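Local coordinates for protelomerase (PDB 4F43), which generates and protects the hairpin ends of a linear chromosome, probably by cutting and rejoining DNA strands at replicated telomere junctions, at residues L264-A269 / Y304-L309. The protein carries 1 engineered substitution. Residues are numbered along the deposited sequence; the frame is centred on the assembly and turned at random.
Sequences LRHLYA and YMTYTL. With nucleotides of chain B.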
ATOM      1  N   LEU A 264       9.682  -1.616  -6.648  1.00 25.82           N
ATOM      2  CA  LEU A 264       9.363  -1.787  -8.060  1.00 22.62           C
ATOM      3  C   LEU A 264       8.421  -0.692  -8.551  1.00 31.18           C
ATOM      4  O   LEU A 264       8.402  -0.363  -9.734  1.00 31.43           O
ATOM      5  CB  LEU A 264       8.736  -3.162  -8.297  1.00 16.34           C
ATOM      6  CG  LEU A 264       9.591  -4.372  -7.915  1.00 19.01           C
ATOM      7  CD1 LEU A 264       8.809  -5.662  -8.104  1.00 18.94           C
ATOM      8  CD2 LEU A 264      10.871  -4.395  -8.731  1.00 18.24           C
ATOM      9  N   ARG A 265       7.638  -0.136  -7.632  1.00 22.92           N
ATOM     10  CA  ARG A 265       6.719   0.951  -7.949  1.00 26.28           C
ATOM     11  C   ARG A 265       7.498   2.251  -8.141  1.00 28.86           C
ATOM     12  O   ARG A 265       7.238   3.018  -9.074  1.00 37.27           O
ATOM     13  CB  ARG A 265       5.680   1.098  -6.833  1.00 29.43           C
ATOM     14  CG  ARG A 265       4.505   2.004  -7.162  1.00 31.51           C
ATOM     15  CD  ARG A 265       3.310   1.657  -6.284  1.00 32.49           C
ATOM     16  NE  ARG A 265       2.316   2.725  -6.233  1.00 31.88           N
ATOM     17  CZ  ARG A 265       1.306   2.854  -7.088  1.00 22.98           C
ATOM     18  NH1 ARG A 265       1.151   1.981  -8.073  1.00 16.73           N
ATOM     19  NH2 ARG A 265       0.452   3.861  -6.956  1.00 19.37           N
ATOM     20  N   HIS A 266       8.459   2.482  -7.252  1.00 19.49           N
ATOM     21  CA  HIS A 266       9.365   3.619  -7.364  1.00 29.82           C
ATOM     22  C   HIS A 266      10.135   3.559  -8.679  1.00 37.95           C
ATOM     23  O   HIS A 266      10.178   4.535  -9.435  1.00 48.29           O
ATOM     24  CB  HIS A 266      10.355   3.627  -6.195  1.00 33.23           C
ATOM     25  CG  HIS A 266       9.725   3.898  -4.864  1.00 27.79           C
ATOM     26  ND1 HIS A 266      10.467   4.187  -3.740  1.00 27.25           N
ATOM     27  CD2 HIS A 266       8.428   3.927  -4.478  1.00 29.67           C
ATOM     28  CE1 HIS A 266       9.654   4.383  -2.717  1.00 33.40           C
ATOM     29  NE2 HIS A 266       8.412   4.230  -3.137  1.00 31.62           N
ATOM     30  N   LEU A 267      10.738   2.403  -8.942  1.00 28.18           N
ATOM     31  CA  LEU A 267      11.499   2.193 -10.167  1.00 22.01           C
ATOM     32  C   LEU A 267      10.609   2.349 -11.398  1.00 20.71           C
ATOM     33  O   LEU A 267      11.039   2.876 -12.424  1.00 42.58           O
ATOM     34  CB  LEU A 267      12.156   0.812 -10.159  1.00 18.36           C
ATOM     35  CG  LEU A 267      13.074   0.495 -11.341  1.00 20.35           C
ATOM     36  CD1 LEU A 267      14.201   1.514 -11.429  1.00 14.33           C
ATOM     37  CD2 LEU A 267      13.629  -0.917 -11.227  1.00 15.50           C
ATOM     38  N   TYR A 268       9.369   1.885 -11.285  1.00 20.71           N
ATOM     39  CA  TYR A 268       8.381   2.060 -12.342  1.00 21.71           C
ATOM     40  C   TYR A 268       8.175   3.543 -12.635  1.00 33.57           C
ATOM     41  O   TYR A 268       8.196   3.969 -13.797  1.00 48.42           O
ATOM     42  CB  TYR A 268       7.060   1.402 -11.937  1.00 20.83           C
ATOM     43  CG  TYR A 268       5.875   1.790 -12.787  1.00 20.76           C
ATOM     44  CD1 TYR A 268       5.748   1.331 -14.091  1.00 21.58           C
ATOM     45  CD2 TYR A 268       4.871   2.602 -12.277  1.00 27.16           C
ATOM     46  CE1 TYR A 268       4.660   1.680 -14.867  1.00 22.17           C
ATOM     47  CE2 TYR A 268       3.780   2.952 -13.042  1.00 25.63           C
ATOM     48  CZ  TYR A 268       3.680   2.493 -14.335  1.00 22.18           C
ATOM     49  OH  TYR A 268       2.592   2.847 -15.097  1.00 20.91           O
ATOM     50  N   ALA A 269       7.994   4.324 -11.572  1.00 34.76           N
ATOM     51  CA  ALA A 269       7.840   5.771 -11.696  1.00 29.42           C
ATOM     52  C   ALA A 269       9.036   6.410 -12.397  1.00 21.29           C
ATOM     53  O   ALA A 269       8.882   7.115 -13.402  1.00 25.24           O
ATOM     54  CB  ALA A 269       7.627   6.398 -10.329  1.00 33.49           C
ATOM     55  N   TYR A 304       8.055   9.093  -3.648  1.00 26.82           N
ATOM     56  CA  TYR A 304       8.382   8.112  -4.682  1.00 22.23           C
ATOM     57  C   TYR A 304       9.695   8.416  -5.397  1.00 21.42           C
ATOM     58  O   TYR A 304      10.085   7.702  -6.320  1.00 25.54           O
ATOM     59  CB  TYR A 304       7.245   8.002  -5.700  1.00 19.89           C
ATOM     60  CG  TYR A 304       6.003   7.336  -5.159  1.00 25.53           C
ATOM     61  CD1 TYR A 304       5.844   5.959  -5.236  1.00 29.79           C
ATOM     62  CD2 TYR A 304       4.992   8.082  -4.567  1.00 27.80           C
ATOM     63  CE1 TYR A 304       4.713   5.343  -4.740  1.00 32.92           C
ATOM     64  CE2 TYR A 304       3.855   7.476  -4.069  1.00 28.94           C
ATOM     65  CZ  TYR A 304       3.720   6.106  -4.157  1.00 32.52           C
ATOM     66  OH  TYR A 304       2.588   5.500  -3.660  1.00 28.59           O
ATOM     67  N   MET A 305      10.372   9.475  -4.970  1.00 15.99           N
ATOM     68  CA  MET A 305      11.623   9.876  -5.602  1.00 29.02           C
ATOM     69  C   MET A 305      12.812   9.596  -4.685  1.00 27.58           C
ATOM     70  O   MET A 305      13.178  10.421  -3.850  1.00 18.19           O
ATOM     71  CB  MET A 305      11.569  11.352  -5.996  1.00 24.94           C
ATOM     72  CG  MET A 305      10.210  11.784  -6.527  1.00 21.10           C
ATOM     73  SD  MET A 305      10.254  13.254  -7.568  1.00 10.86           S
ATOM     74  CE  MET A 305      10.993  14.449  -6.463  1.00  8.41           C
ATOM     75  N   THR A 306      13.404   8.417  -4.849  1.00 26.36           N
ATOM     76  CA  THR A 306      14.512   7.986  -4.006  1.00 31.85           C
ATOM     77  C   THR A 306      15.626   7.330  -4.818  1.00 35.85           C
ATOM     78  O   THR A 306      16.720   7.090  -4.306  1.00 37.24           O
ATOM     79  CB  THR A 306      14.039   6.993  -2.936  1.00 40.25           C
ATOM     80  OG1 THR A 306      15.172   6.473  -2.231  1.00 59.17           O
ATOM     81  CG2 THR A 306      13.289   5.843  -3.585  1.00 21.39           C
ATOM     82  N   TYR A 307      15.341   7.033  -6.082  1.00 33.39           N
ATOM     83  CA  TYR A 307      16.321   6.408  -6.963  1.00 20.66           C
ATOM     84  C   TYR A 307      16.844   7.394  -7.998  1.00 25.24           C
ATOM     85  O   TYR A 307      16.198   8.396  -8.299  1.00 27.02           O
ATOM     86  CB  TYR A 307      15.707   5.207  -7.688  1.00 21.54           C
ATOM     87  CG  TYR A 307      15.324   4.057  -6.789  1.00 21.29           C
ATOM     88  CD1 TYR A 307      16.074   3.748  -5.659  1.00 19.49           C
ATOM     89  CD2 TYR A 307      14.211   3.277  -7.073  1.00 27.69           C
ATOM     90  CE1 TYR A 307      15.722   2.691  -4.837  1.00 25.36           C
ATOM     91  CE2 TYR A 307      13.851   2.223  -6.259  1.00 29.88           C
ATOM     92  CZ  TYR A 307      14.610   1.933  -5.143  1.00 29.58           C
ATOM     93  OH  TYR A 307      14.255   0.883  -4.328  1.00 32.47           O
ATOM     94  N   THR A 308      18.023   7.106  -8.538  1.00 31.09           N
ATOM     95  CA  THR A 308      18.554   7.870  -9.659  1.00 37.10           C
ATOM     96  C   THR A 308      19.105   6.930 -10.730  1.00 42.06           C
ATOM     97  O   THR A 308      19.870   6.009 -10.439  1.00 43.54           O
ATOM     98  CB  THR A 308      19.622   8.904  -9.223  1.00 26.17           C
ATOM     99  OG1 THR A 308      20.138   9.578 -10.379  1.00 26.86           O
ATOM    100  CG2 THR A 308      20.768   8.238  -8.472  1.00 23.65           C
ATOM    101  N   LEU A 309      18.689   7.157 -11.971  1.00 49.47           N
ATOM    102  CA  LEU A 309      19.085   6.294 -13.075  1.00 41.97           C
ATOM    103  C   LEU A 309      20.535   6.524 -13.490  1.00 52.19           C
ATOM    104  O   LEU A 309      20.998   7.665 -13.533  1.00 60.01           O
ATOM    105  CB  LEU A 309      18.137   6.467 -14.267  1.00 34.67           C
ATOM    106  CG  LEU A 309      16.714   5.952 -14.043  1.00 33.57           C
ATOM    107  CD1 LEU A 309      15.943   5.920 -15.352  1.00 33.72           C
ATOM    108  CD2 LEU A 309      16.729   4.577 -13.393  1.00 33.48           C
TER
ATOM    109  P    DA B  13       7.169   4.829   1.171  1.00 35.61           P
ATOM    110  OP1  DA B  13       7.582   3.894   0.101  1.00 35.03           O
ATOM    111  OP2  DA B  13       8.035   5.973   1.528  1.00 47.14           O
ATOM    112  O5'  DA B  13       5.724   5.405   0.806  1.00 31.00           O
ATOM    113  C5'  DA B  13       4.629   4.514   0.645  1.00 30.32           C
ATOM    114  C4'  DA B  13       3.359   5.281   0.331  1.00 29.56           C
ATOM    115  O4'  DA B  13       2.596   5.468   1.551  1.00 28.71           O
ATOM    116  C3'  DA B  13       3.577   6.677  -0.244  1.00 29.82           C
ATOM    117  O3'  DA B  13       2.565   6.962  -1.199  1.00 30.03           O
ATOM    118  C2'  DA B  13       3.449   7.575   0.981  1.00 29.13           C
ATOM    119  C1'  DA B  13       2.353   6.846   1.749  1.00 28.43           C
ATOM    120  N9   DA B  13       2.350   7.103   3.185  1.00 28.26           N
ATOM    121  C8   DA B  13       3.400   7.485   3.971  1.00 28.81           C
ATOM    122  N7   DA B  13       3.082   7.638   5.235  1.00 29.04           N
ATOM    123  C5   DA B  13       1.731   7.335   5.281  1.00 28.59           C
ATOM    124  C6   DA B  13       0.790   7.303   6.329  1.00 29.06           C
ATOM    125  N6   DA B  13       1.070   7.597   7.605  1.00 30.03           N
ATOM    126  N1   DA B  13      -0.473   6.955   6.015  1.00 30.41           N
ATOM    127  C2   DA B  13      -0.777   6.660   4.747  1.00 28.66           C
ATOM    128  N3   DA B  13       0.018   6.652   3.682  1.00 30.14           N
ATOM    129  C4   DA B  13       1.267   7.002   4.022  1.00 28.15           C
TER
HETATM  130  O   HOH W   1       0.449   5.992  -4.883  1.00 19.29           O
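H266 drops its imidazole from helix 263-276 onto the backbone of Y304, whose CA sits over the centre of one ring face, 4.2 Å from the centroid: a CH-pi contact. Its chi1 of -67° sets CG beside the backbone N, and the ring then lies against Y304. The two rings meet obliquely, planes 72° apart, with H266 CD2 3.4 Å from Y304 CD1. T306 CG2 lies 3.3 Å from H266 ND1, approaching obliquely, and also covers the centre of a face of the Y307 ring. Y307 CE2 packs on H266 CB, and L267 continues the apolar seam with Y307 and L309.

Toward the DNA, H266 NE2 lies 3.4 Å from OP1 of DA13 of chain B, with that oxygen near the ring plane. R265 runs extended to NE and passes Y304 obliquely, with the phenol OH near its guanidinium plane. NH1 is held by G152 O, and R265 NH2 gives a 3.0 Å hydrogen bond to a water that also reaches Y304 OH. Y304 OH and Y262 OH share a hydrogen bond, and Y304 OH lies 2.9 Å from O3' of DA13 of chain B. Y304 OH and H266 NE2 thus face the hairpin backbone, with R265 behind them, joined to the phenol through water, consistent with the strand-transfer site of a tyrosine-type telomere resolvase.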